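Coenzyme A transferase (Yersinia pestis, PDB 3QLI) probably transfers coenzyme A between acyl-CoA thioesters and free carboxylates such as acetate. Local coordinates at residues A131-E137 / D164-I169; I141-T147 / A173-E179. One frame throughout, in Å; residues are numbered along the deposited sequence.

Contact 1: A131-E137 / D164-I169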
ATOM      1  N   ALA A 131     -12.021  -6.935  -2.868  1.00 14.26           N
ATOM      2  CA  ALA A 131     -13.044  -7.385  -3.823  1.00 12.68           C
ATOM      3  C   ALA A 131     -14.379  -7.782  -3.196  1.00 13.76           C
ATOM      4  O   ALA A 131     -15.427  -7.462  -3.748  1.00 14.59           O
ATOM      5  CB  ALA A 131     -12.515  -8.514  -4.717  1.00 12.79           C
ATOM      6  N   PRO A 132     -14.355  -8.480  -2.048  1.00 11.14           N
ATOM      7  CA  PRO A 132     -15.650  -8.884  -1.491  1.00 13.11           C
ATOM      8  C   PRO A 132     -16.513  -7.666  -1.184  1.00 16.11           C
ATOM      9  O   PRO A 132     -17.680  -7.603  -1.584  1.00 14.49           O
ATOM     10  CB  PRO A 132     -15.259  -9.643  -0.201  1.00 13.93           C
ATOM     11  CG  PRO A 132     -13.851 -10.157  -0.489  1.00 12.58           C
ATOM     12  CD  PRO A 132     -13.219  -9.013  -1.265  1.00 12.06           C
ATOM     13  N   ARG A 133     -15.929  -6.676  -0.521  1.00 13.91           N
ATOM     14  CA  ARG A 133     -16.690  -5.490  -0.162  1.00 14.79           C
ATOM     15  C   ARG A 133     -17.023  -4.636  -1.376  1.00 15.48           C
ATOM     16  O   ARG A 133     -18.111  -4.077  -1.480  1.00 19.68           O
ATOM     17  CB  ARG A 133     -15.913  -4.657   0.847  1.00 16.44           C
ATOM     18  CG  ARG A 133     -16.578  -3.339   1.135  1.00 26.05           C
ATOM     19  CD  ARG A 133     -15.633  -2.428   1.878  1.00 27.11           C
ATOM     20  NE  ARG A 133     -16.219  -1.106   2.005  1.00 34.02           N
ATOM     21  CZ  ARG A 133     -15.665  -0.139   2.718  1.00 25.37           C
ATOM     22  NH1 ARG A 133     -14.521  -0.378   3.343  1.00 25.15           N
ATOM     23  NH2 ARG A 133     -16.252   1.043   2.794  1.00 29.21           N
ATOM     24  N   LEU A 134     -16.086  -4.519  -2.300  1.00 12.78           N
ATOM     25  CA  LEU A 134     -16.321  -3.658  -3.451  1.00 16.27           C
ATOM     26  C   LEU A 134     -17.427  -4.225  -4.335  1.00 16.07           C
ATOM     27  O   LEU A 134     -18.327  -3.492  -4.756  1.00 14.19           O
ATOM     28  CB  LEU A 134     -15.028  -3.445  -4.253  1.00 15.74           C
ATOM     29  CG  LEU A 134     -14.971  -2.259  -5.223  1.00 21.52           C
ATOM     30  CD1 LEU A 134     -14.756  -0.945  -4.492  1.00 18.62           C
ATOM     31  CD2 LEU A 134     -13.838  -2.495  -6.192  1.00 21.40           C
ATOM     32  N   LEU A 135     -17.377  -5.526  -4.611  1.00 12.97           N
ATOM     33  CA  LEU A 135     -18.417  -6.127  -5.443  1.00 16.46           C
ATOM     34  C   LEU A 135     -19.792  -6.081  -4.767  1.00 13.98           C
ATOM     35  O   LEU A 135     -20.811  -5.770  -5.393  1.00 15.38           O
ATOM     36  CB  LEU A 135     -18.044  -7.573  -5.800  1.00 15.42           C
ATOM     37  CG  LEU A 135     -16.910  -7.659  -6.818  1.00 14.78           C
ATOM     38  CD1 LEU A 135     -16.251  -9.041  -6.811  1.00 15.22           C
ATOM     39  CD2 LEU A 135     -17.434  -7.305  -8.216  1.00 14.63           C
ATOM     40  N   ALA A 136     -19.815  -6.383  -3.477  1.00 13.74           N
ATOM     41  CA  ALA A 136     -21.077  -6.526  -2.767  1.00 15.38           C
ATOM     42  C   ALA A 136     -21.699  -5.171  -2.476  1.00 17.73           C
ATOM     43  O   ALA A 136     -22.927  -5.032  -2.441  1.00 19.02           O
ATOM     44  CB  ALA A 136     -20.868  -7.296  -1.476  1.00 17.11           C
ATOM     45  N   GLU A 137     -20.853  -4.168  -2.267  1.00 15.94           N
ATOM     46  CA  GLU A 137     -21.329  -2.909  -1.697  1.00 19.63           C
ATOM     47  C   GLU A 137     -21.266  -1.722  -2.659  1.00 21.97           C
ATOM     48  O   GLU A 137     -22.293  -1.169  -2.996  1.00 22.38           O
ATOM     49  CB  GLU A 137     -20.624  -2.602  -0.366  1.00 21.12           C
ATOM     50  CG  GLU A 137     -21.048  -3.575   0.736  1.00 20.83           C
ATOM     51  CD  GLU A 137     -20.314  -3.378   2.054  1.00 29.27           C
ATOM     52  OE1 GLU A 137     -19.765  -2.282   2.306  1.00 26.21           O
ATOM     53  OE2 GLU A 137     -20.290  -4.343   2.847  1.00 33.85           O
ATOM     54  N   ASP A 164     -11.869 -16.704  -2.371  1.00 11.55           N
ATOM     55  CA  ASP A 164     -11.681 -15.337  -2.836  1.00 11.29           C
ATOM     56  C   ASP A 164     -12.823 -14.436  -2.393  1.00 12.95           C
ATOM     57  O   ASP A 164     -13.152 -14.357  -1.212  1.00 12.66           O
ATOM     58  CB  ASP A 164     -11.486 -15.291  -4.359  1.00 11.20           C
ATOM     59  CG  ASP A 164     -12.489 -16.147  -5.110  1.00 13.09           C
ATOM     60  OD1 ASP A 164     -12.262 -17.367  -5.242  1.00 14.00           O
ATOM     61  OD2 ASP A 164     -13.501 -15.593  -5.580  1.00 15.93           O
ATOM     62  N   TYR A 165     -13.403 -13.743  -3.369  1.00 10.13           N
ATOM     63  CA  TYR A 165     -14.553 -12.880  -3.148  1.00 10.34           C
ATOM     64  C   TYR A 165     -15.832 -13.676  -3.395  1.00 13.27           C
ATOM     65  O   TYR A 165     -16.931 -13.210  -3.108  1.00 11.76           O
ATOM     66  CB  TYR A 165     -14.514 -11.692  -4.106  1.00 10.87           C
ATOM     67  CG  TYR A 165     -14.473 -12.090  -5.567  1.00 12.97           C
ATOM     68  CD1 TYR A 165     -15.635 -12.424  -6.251  1.00 12.36           C
ATOM     69  CD2 TYR A 165     -13.272 -12.134  -6.260  1.00 14.13           C
ATOM     70  CE1 TYR A 165     -15.601 -12.790  -7.584  1.00 13.69           C
ATOM     71  CE2 TYR A 165     -13.226 -12.499  -7.592  1.00 13.66           C
ATOM     72  CZ  TYR A 165     -14.393 -12.826  -8.250  1.00 15.04           C
ATOM     73  OH  TYR A 165     -14.348 -13.188  -9.576  1.00 12.47           O
ATOM     74  N   SER A 166     -15.672 -14.885  -3.926  1.00 11.22           N
ATOM     75  CA  SER A 166     -16.804 -15.741  -4.262  1.00 12.25           C
ATOM     76  C   SER A 166     -17.658 -16.133  -3.062  1.00 13.54           C
ATOM     77  O   SER A 166     -18.882 -16.150  -3.146  1.00 12.49           O
ATOM     78  CB  SER A 166     -16.324 -16.999  -4.995  1.00 11.75           C
ATOM     79  OG  SER A 166     -15.814 -16.681  -6.277  1.00 12.75           O
ATOM     80  N   SER A 167     -17.016 -16.449  -1.945  1.00 12.51           N
ATOM     81  CA  SER A 167     -17.766 -16.843  -0.747  1.00 12.58           C
ATOM     82  C   SER A 167     -18.651 -15.722  -0.193  1.00 14.52           C
ATOM     83  O   SER A 167     -19.694 -15.982   0.415  1.00 14.49           O
ATOM     84  CB  SER A 167     -16.825 -17.386   0.342  1.00 12.17           C
ATOM     85  OG  SER A 167     -15.902 -16.392   0.756  1.00 14.62           O
ATOM     86  N   ARG A 168     -18.237 -14.476  -0.393  1.00 11.57           N
ATOM     87  CA  ARG A 168     -19.082 -13.335  -0.026  1.00 13.40           C
ATOM     88  C   ARG A 168     -20.193 -13.074  -1.054  1.00 13.84           C
ATOM     89  O   ARG A 168     -21.365 -12.885  -0.699  1.00 12.92           O
ATOM     90  CB  ARG A 168     -18.228 -12.067   0.114  1.00 13.53           C
ATOM     91  CG  ARG A 168     -19.029 -10.760   0.222  1.00 17.28           C
ATOM     92  CD  ARG A 168     -19.813 -10.686   1.520  1.00 19.27           C
ATOM     93  NE  ARG A 168     -20.592  -9.445   1.638  1.00 22.24           N
ATOM     94  CZ  ARG A 168     -20.107  -8.282   2.063  1.00 21.18           C
ATOM     95  NH1 ARG A 168     -18.826  -8.171   2.405  1.00 21.92           N
ATOM     96  NH2 ARG A 168     -20.903  -7.219   2.130  1.00 20.71           N
ATOM     97  N   ILE A 169     -19.825 -13.050  -2.329  1.00 12.87           N
ATOM     98  CA  ILE A 169     -20.774 -12.618  -3.351  1.00 13.04           C
ATOM     99  C   ILE A 169     -21.845 -13.682  -3.586  1.00 14.36           C
ATOM    100  O   ILE A 169     -22.960 -13.349  -3.978  1.00 15.21           O
ATOM    101  CB  ILE A 169     -20.089 -12.242  -4.673  1.00 12.59           C
ATOM    102  CG1 ILE A 169     -19.037 -11.157  -4.421  1.00 13.54           C
ATOM    103  CG2 ILE A 169     -21.135 -11.763  -5.700  1.00 13.90           C
ATOM    104  CD1 ILE A 169     -19.580  -9.963  -3.617  1.00 15.75           C
TER
HETATM  105  O   HOH W   1     -17.846  -5.718   4.013  1.00 27.01           O
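Arg168 and Glu137 form a salt bridge between helix 131-139 and helix 166-172. Arg168 NH2 gives a nearly straight bond to Glu137 OE2 (3.0 Å, 163°). The oxygen lies in the guanidinium plane and uses its anti lone pair. The carboxylate is turned 59° against the guanidinium. A water closes a second path, donating to Glu137 OE2 and accepting from Arg168 NH1. Arg168 NE is bonded to Ser172 OG, so all three nitrogens have partners. The bend at chi2 (67°) lays the guanidinium over Ala136, whose CB sits against one face, 3.6 Å from NH2. Glu137 OE1 makes a long salt bridge to Arg133 NE. Arg133 NH1 bonds Tyr371 O of the second subunit.

Deeper in, Tyr165 and Ile169 meet the helix with apolar atoms. Leu135 CD1 makes a CH-pi contact with the Tyr165 ring, 3.9 Å from its centroid. Asp164 OD2 lies over the opposite face. That oxygen accepts from Ser166 OG (2.6 Å) and Ser166 N (2.8 Å), the latter a capping bond at the turn that leads into the helix. Tyr165 OH is bonded to Met44 O. Ile169 CD1 fits between Leu135 CB (3.6 Å) and Ala136 CB. Pro132 packs its ring on the CA and CB of Tyr165. Tyr165 and Asp164 side chains lie about 7 Å from those of Glu76 and Glu264 respectively; both bind coenzyme A, Glu264 covalently.

Two helices pack side by side in the N-terminal domain. Tyr165, Ser166 and Ile169 rest on Phe144 of strand 143-148, Pro132 touches helix 317-320, and Leu134 packs on Gly423 of the second subunit.

Contact 2: I141-T147 / A173-E179; sequences IDTFMHT and ARRFIVE
Phe144 and Phe176 sit side by side on one face of two neighbouring parallel strands, 143-147 and 175-179. Their planes are 27° apart but slid past each other, so the rings barely overlap. Phe176 CE1 meets the edge of the Phe144 ring, 3.6 Å from CD2. Phe144 CB also packs on Ala173 CB (3.6 Å). On the other face, Ile177 CD1 reaches Thr143 CG2 (3.7 Å) and Met145 SD. The backbones are laced together by a ladder in which Ile177 N to Phe144 O is almost straight (2.9 Å, 174°). The rung from His146 N to Ile177 O is weak.

The start of the pair, at Asp142 and Arg174, faces solvent more. Arg174 grips Asp142 side-on: NH2 (2.7 Å) and NE (2.8 Å) both reach OD1, from the same face of the carboxylate. The chi3 bend (-93°) turns the guanidinium edge onto the acid, and Ile141 O lies over one of its faces. Asp142 OD2 is bonded to His41 N. Arg175 is exposed too, with a salt bridge to Asp200.

Helix 166-172 covers the Phe144 face and helix 52-63 the Met145 face; the parallel sheet's strand order, 3-2-1-4-5-6, is that of the Rossmann fold.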
ATOM      1  N   ILE A 141     -24.013  -6.730  -6.900  1.00 16.18           N
ATOM      2  CA  ILE A 141     -24.109  -7.832  -7.852  1.00 14.65           C
ATOM      3  C   ILE A 141     -25.517  -8.409  -7.847  1.00 15.32           C
ATOM      4  O   ILE A 141     -26.038  -8.811  -6.808  1.00 13.07           O
ATOM      5  CB  ILE A 141     -23.079  -8.939  -7.535  1.00 14.48           C
ATOM      6  CG1 ILE A 141     -21.649  -8.386  -7.646  1.00 13.32           C
ATOM      7  CG2 ILE A 141     -23.304 -10.181  -8.442  1.00 13.37           C
ATOM      8  CD1 ILE A 141     -21.276  -7.824  -9.031  1.00 13.74           C
ATOM      9  N   ASP A 142     -26.147  -8.427  -9.012  1.00 12.78           N
ATOM     10  CA  ASP A 142     -27.502  -8.959  -9.116  1.00 13.44           C
ATOM     11  C   ASP A 142     -27.515 -10.484  -9.271  1.00 13.81           C
ATOM     12  O   ASP A 142     -28.359 -11.170  -8.693  1.00 14.28           O
ATOM     13  CB  ASP A 142     -28.236  -8.261 -10.264  1.00 12.93           C
ATOM     14  CG  ASP A 142     -28.263  -6.754 -10.079  1.00 15.28           C
ATOM     15  OD1 ASP A 142     -29.024  -6.300  -9.205  1.00 16.43           O
ATOM     16  OD2 ASP A 142     -27.518  -6.026 -10.778  1.00 16.75           O
ATOM     17  N   THR A 143     -26.572 -11.006 -10.043  1.00 12.91           N
ATOM     18  CA  THR A 143     -26.473 -12.451 -10.268  1.00 12.60           C
ATOM     19  C   THR A 143     -25.033 -12.896 -10.123  1.00 11.59           C
ATOM     20  O   THR A 143     -24.121 -12.268 -10.677  1.00 12.94           O
ATOM     21  CB  THR A 143     -26.944 -12.856 -11.688  1.00 16.42           C
ATOM     22  OG1 THR A 143     -28.289 -12.411 -11.899  1.00 17.22           O
ATOM     23  CG2 THR A 143     -26.900 -14.383 -11.839  1.00 12.45           C
ATOM     24  N   PHE A 144     -24.831 -13.970  -9.360  1.00 11.52           N
ATOM     25  CA  PHE A 144     -23.521 -14.590  -9.235  1.00 11.95           C
ATOM     26  C   PHE A 144     -23.595 -16.052  -9.689  1.00 13.30           C
ATOM     27  O   PHE A 144     -24.541 -16.761  -9.333  1.00 13.73           O
ATOM     28  CB  PHE A 144     -23.019 -14.504  -7.787  1.00 11.92           C
ATOM     29  CG  PHE A 144     -21.577 -14.891  -7.636  1.00 11.65           C
ATOM     30  CD1 PHE A 144     -20.577 -14.100  -8.189  1.00 10.84           C
ATOM     31  CD2 PHE A 144     -21.217 -16.051  -6.957  1.00 10.84           C
ATOM     32  CE1 PHE A 144     -19.245 -14.448  -8.069  1.00 12.09           C
ATOM     33  CE2 PHE A 144     -19.868 -16.416  -6.843  1.00 12.11           C
ATOM     34  CZ  PHE A 144     -18.889 -15.620  -7.391  1.00 10.96           C
ATOM     35  N   MET A 145     -22.620 -16.482 -10.497  1.00 10.13           N
ATOM     36  CA  MET A 145     -22.576 -17.859 -11.004  1.00 13.20           C
ATOM     37  C   MET A 145     -21.212 -18.476 -10.691  1.00 13.09           C
ATOM     38  O   MET A 145     -20.178 -17.835 -10.886  1.00 12.07           O
ATOM     39  CB  MET A 145     -22.850 -17.884 -12.527  1.00 12.12           C
ATOM     40  CG  MET A 145     -24.035 -16.984 -12.926  1.00 15.22           C
ATOM     41  SD  MET A 145     -24.805 -17.397 -14.521  1.00 18.08           S
ATOM     42  CE  MET A 145     -23.414 -17.072 -15.596  1.00 14.52           C
ATOM     43  N   HIS A 146     -21.207 -19.721 -10.219  1.00 10.80           N
ATOM     44  CA  HIS A 146     -19.967 -20.375  -9.771  1.00 12.78           C
ATOM     45  C   HIS A 146     -20.161 -21.896  -9.910  1.00 12.11           C
ATOM     46  O   HIS A 146     -21.242 -22.418  -9.603  1.00 12.58           O
ATOM     47  CB  HIS A 146     -19.715 -19.987  -8.302  1.00 11.76           C
ATOM     48  CG  HIS A 146     -18.299 -20.171  -7.819  1.00 15.78           C
ATOM     49  ND1 HIS A 146     -17.745 -21.409  -7.551  1.00 13.20           N
ATOM     50  CD2 HIS A 146     -17.363 -19.260  -7.460  1.00 12.31           C
ATOM     51  CE1 HIS A 146     -16.512 -21.249  -7.091  1.00 13.97           C
ATOM     52  NE2 HIS A 146     -16.254 -19.954  -7.028  1.00 14.64           N
ATOM     53  N   THR A 147     -19.134 -22.592 -10.388  1.00 12.13           N
ATOM     54  CA  THR A 147     -19.115 -24.067 -10.392  1.00 13.39           C
ATOM     55  C   THR A 147     -18.897 -24.591  -8.964  1.00 13.99           C
ATOM     56  O   THR A 147     -18.079 -24.042  -8.214  1.00 14.91           O
ATOM     57  CB  THR A 147     -17.984 -24.578 -11.311  1.00 14.49           C
ATOM     58  OG1 THR A 147     -18.186 -24.066 -12.641  1.00 16.26           O
ATOM     59  CG2 THR A 147     -17.897 -26.120 -11.332  1.00 12.46           C
ATOM     60  N   ALA A 173     -25.020 -11.589  -3.534  1.00 15.18           N
ATOM     61  CA  ALA A 173     -25.716 -11.392  -4.816  1.00 16.36           C
ATOM     62  C   ALA A 173     -27.204 -11.643  -4.632  1.00 17.35           C
ATOM     63  O   ALA A 173     -27.613 -12.464  -3.806  1.00 14.72           O
ATOM     64  CB  ALA A 173     -25.151 -12.313  -5.892  1.00 12.71           C
ATOM     65  N   ARG A 174     -28.030 -10.940  -5.397  1.00 13.16           N
ATOM     66  CA  ARG A 174     -29.467 -11.099  -5.237  1.00 13.33           C
ATOM     67  C   ARG A 174     -29.981 -12.455  -5.732  1.00 16.00           C
ATOM     68  O   ARG A 174     -31.017 -12.946  -5.260  1.00 15.26           O
ATOM     69  CB  ARG A 174     -30.197  -9.900  -5.860  1.00 16.86           C
ATOM     70  CG  ARG A 174     -29.921  -8.634  -5.044  1.00 18.01           C
ATOM     71  CD  ARG A 174     -30.577  -7.393  -5.619  1.00 18.47           C
ATOM     72  NE  ARG A 174     -29.691  -6.654  -6.514  1.00 19.63           N
ATOM     73  CZ  ARG A 174     -28.774  -5.787  -6.104  1.00 21.66           C
ATOM     74  NH1 ARG A 174     -28.604  -5.567  -4.809  1.00 23.80           N
ATOM     75  NH2 ARG A 174     -28.023  -5.145  -6.989  1.00 21.23           N
ATOM     76  N   ARG A 175     -29.243 -13.060  -6.666  1.00 14.83           N
ATOM     77  CA  ARG A 175     -29.458 -14.456  -7.079  1.00 17.25           C
ATOM     78  C   ARG A 175     -28.109 -15.194  -7.203  1.00 16.12           C
ATOM     79  O   ARG A 175     -27.120 -14.636  -7.682  1.00 14.43           O
ATOM     80  CB  ARG A 175     -30.219 -14.543  -8.417  1.00 15.82           C
ATOM     81  CG  ARG A 175     -31.637 -13.985  -8.392  1.00 17.79           C
ATOM     82  CD  ARG A 175     -32.576 -14.856  -7.548  1.00 19.09           C
ATOM     83  NE  ARG A 175     -33.983 -14.504  -7.762  1.00 18.05           N
ATOM     84  CZ  ARG A 175     -34.994 -14.990  -7.051  1.00 21.43           C
ATOM     85  NH1 ARG A 175     -34.764 -15.854  -6.065  1.00 15.89           N
ATOM     86  NH2 ARG A 175     -36.240 -14.621  -7.329  1.00 17.60           N
ATOM     87  N   PHE A 176     -28.089 -16.451  -6.775  1.00 13.90           N
ATOM     88  CA  PHE A 176     -26.895 -17.283  -6.854  1.00 14.73           C
ATOM     89  C   PHE A 176     -27.231 -18.544  -7.640  1.00 14.43           C
ATOM     90  O   PHE A 176     -28.121 -19.306  -7.248  1.00 15.62           O
ATOM     91  CB  PHE A 176     -26.421 -17.634  -5.442  1.00 13.05           C
ATOM     92  CG  PHE A 176     -25.197 -18.507  -5.397  1.00 14.98           C
ATOM     93  CD1 PHE A 176     -24.164 -18.342  -6.315  1.00 13.76           C
ATOM     94  CD2 PHE A 176     -25.070 -19.483  -4.417  1.00 15.53           C
ATOM     95  CE1 PHE A 176     -23.021 -19.135  -6.257  1.00 14.86           C
ATOM     96  CE2 PHE A 176     -23.931 -20.290  -4.361  1.00 13.12           C
ATOM     97  CZ  PHE A 176     -22.908 -20.109  -5.275  1.00 13.10           C
ATOM     98  N   ILE A 177     -26.538 -18.746  -8.756  1.00 12.02           N
ATOM     99  CA  ILE A 177     -26.794 -19.881  -9.642  1.00 12.78           C
ATOM    100  C   ILE A 177     -25.562 -20.770  -9.650  1.00 14.41           C
ATOM    101  O   ILE A 177     -24.461 -20.290  -9.936  1.00 15.14           O
ATOM    102  CB  ILE A 177     -27.026 -19.409 -11.093  1.00 12.77           C
ATOM    103  CG1 ILE A 177     -28.090 -18.308 -11.128  1.00 14.79           C
ATOM    104  CG2 ILE A 177     -27.387 -20.597 -12.000  1.00 15.35           C
ATOM    105  CD1 ILE A 177     -28.344 -17.749 -12.530  1.00 15.21           C
ATOM    106  N   VAL A 178     -25.726 -22.057  -9.340  1.00 13.75           N
ATOM    107  CA  VAL A 178     -24.563 -22.948  -9.312  1.00 12.88           C
ATOM    108  C   VAL A 178     -24.548 -23.940 -10.470  1.00 15.44           C
ATOM    109  O   VAL A 178     -25.591 -24.347 -10.985  1.00 15.70           O
ATOM    110  CB  VAL A 178     -24.458 -23.730  -7.990  1.00 14.35           C
ATOM    111  CG1 VAL A 178     -24.472 -22.775  -6.805  1.00 14.65           C
ATOM    112  CG2 VAL A 178     -25.580 -24.743  -7.888  1.00 13.06           C
ATOM    113  N   GLU A 179     -23.342 -24.318 -10.867  1.00 13.87           N
ATOM    114  CA  GLU A 179     -23.140 -25.372 -11.839  1.00 14.57           C
ATOM    115  C   GLU A 179     -22.402 -26.502 -11.131  1.00 15.75           C
ATOM    116  O   GLU A 179     -21.210 -26.393 -10.822  1.00 13.95           O
ATOM    117  CB  GLU A 179     -22.330 -24.840 -13.020  1.00 13.64           C
ATOM    118  CG  GLU A 179     -21.989 -25.888 -14.081  1.00 17.11           C
ATOM    119  CD  GLU A 179     -21.643 -25.245 -15.415  1.00 17.54           C
ATOM    120  OE1 GLU A 179     -22.211 -24.165 -15.710  1.00 16.00           O
ATOM    121  OE2 GLU A 179     -20.813 -25.807 -16.170  1.00 16.39           O
TER

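How the contacts relate
From the N terminus, the chain runs through helix 131-139 straight into strand 143-148, then by a long excursion to helix 166-172 and strand 175-180. Contact 1 closes a loop of 26 residues between the two helices, and contact 2 one of 25 residues between its segments. Neither nests in the other: their segments alternate, so the loops cross. Two successive helix-strand units are thereby paired, helix with helix and strand with strand. The two layers touch where Ser166 packs on His146 and Leu135 O lies against Ile141 CG1. Helix 166-172 is the helix of the beta-alpha-beta crossover between strands 143-148 and 175-180, neighbours in the six-stranded parallel sheet.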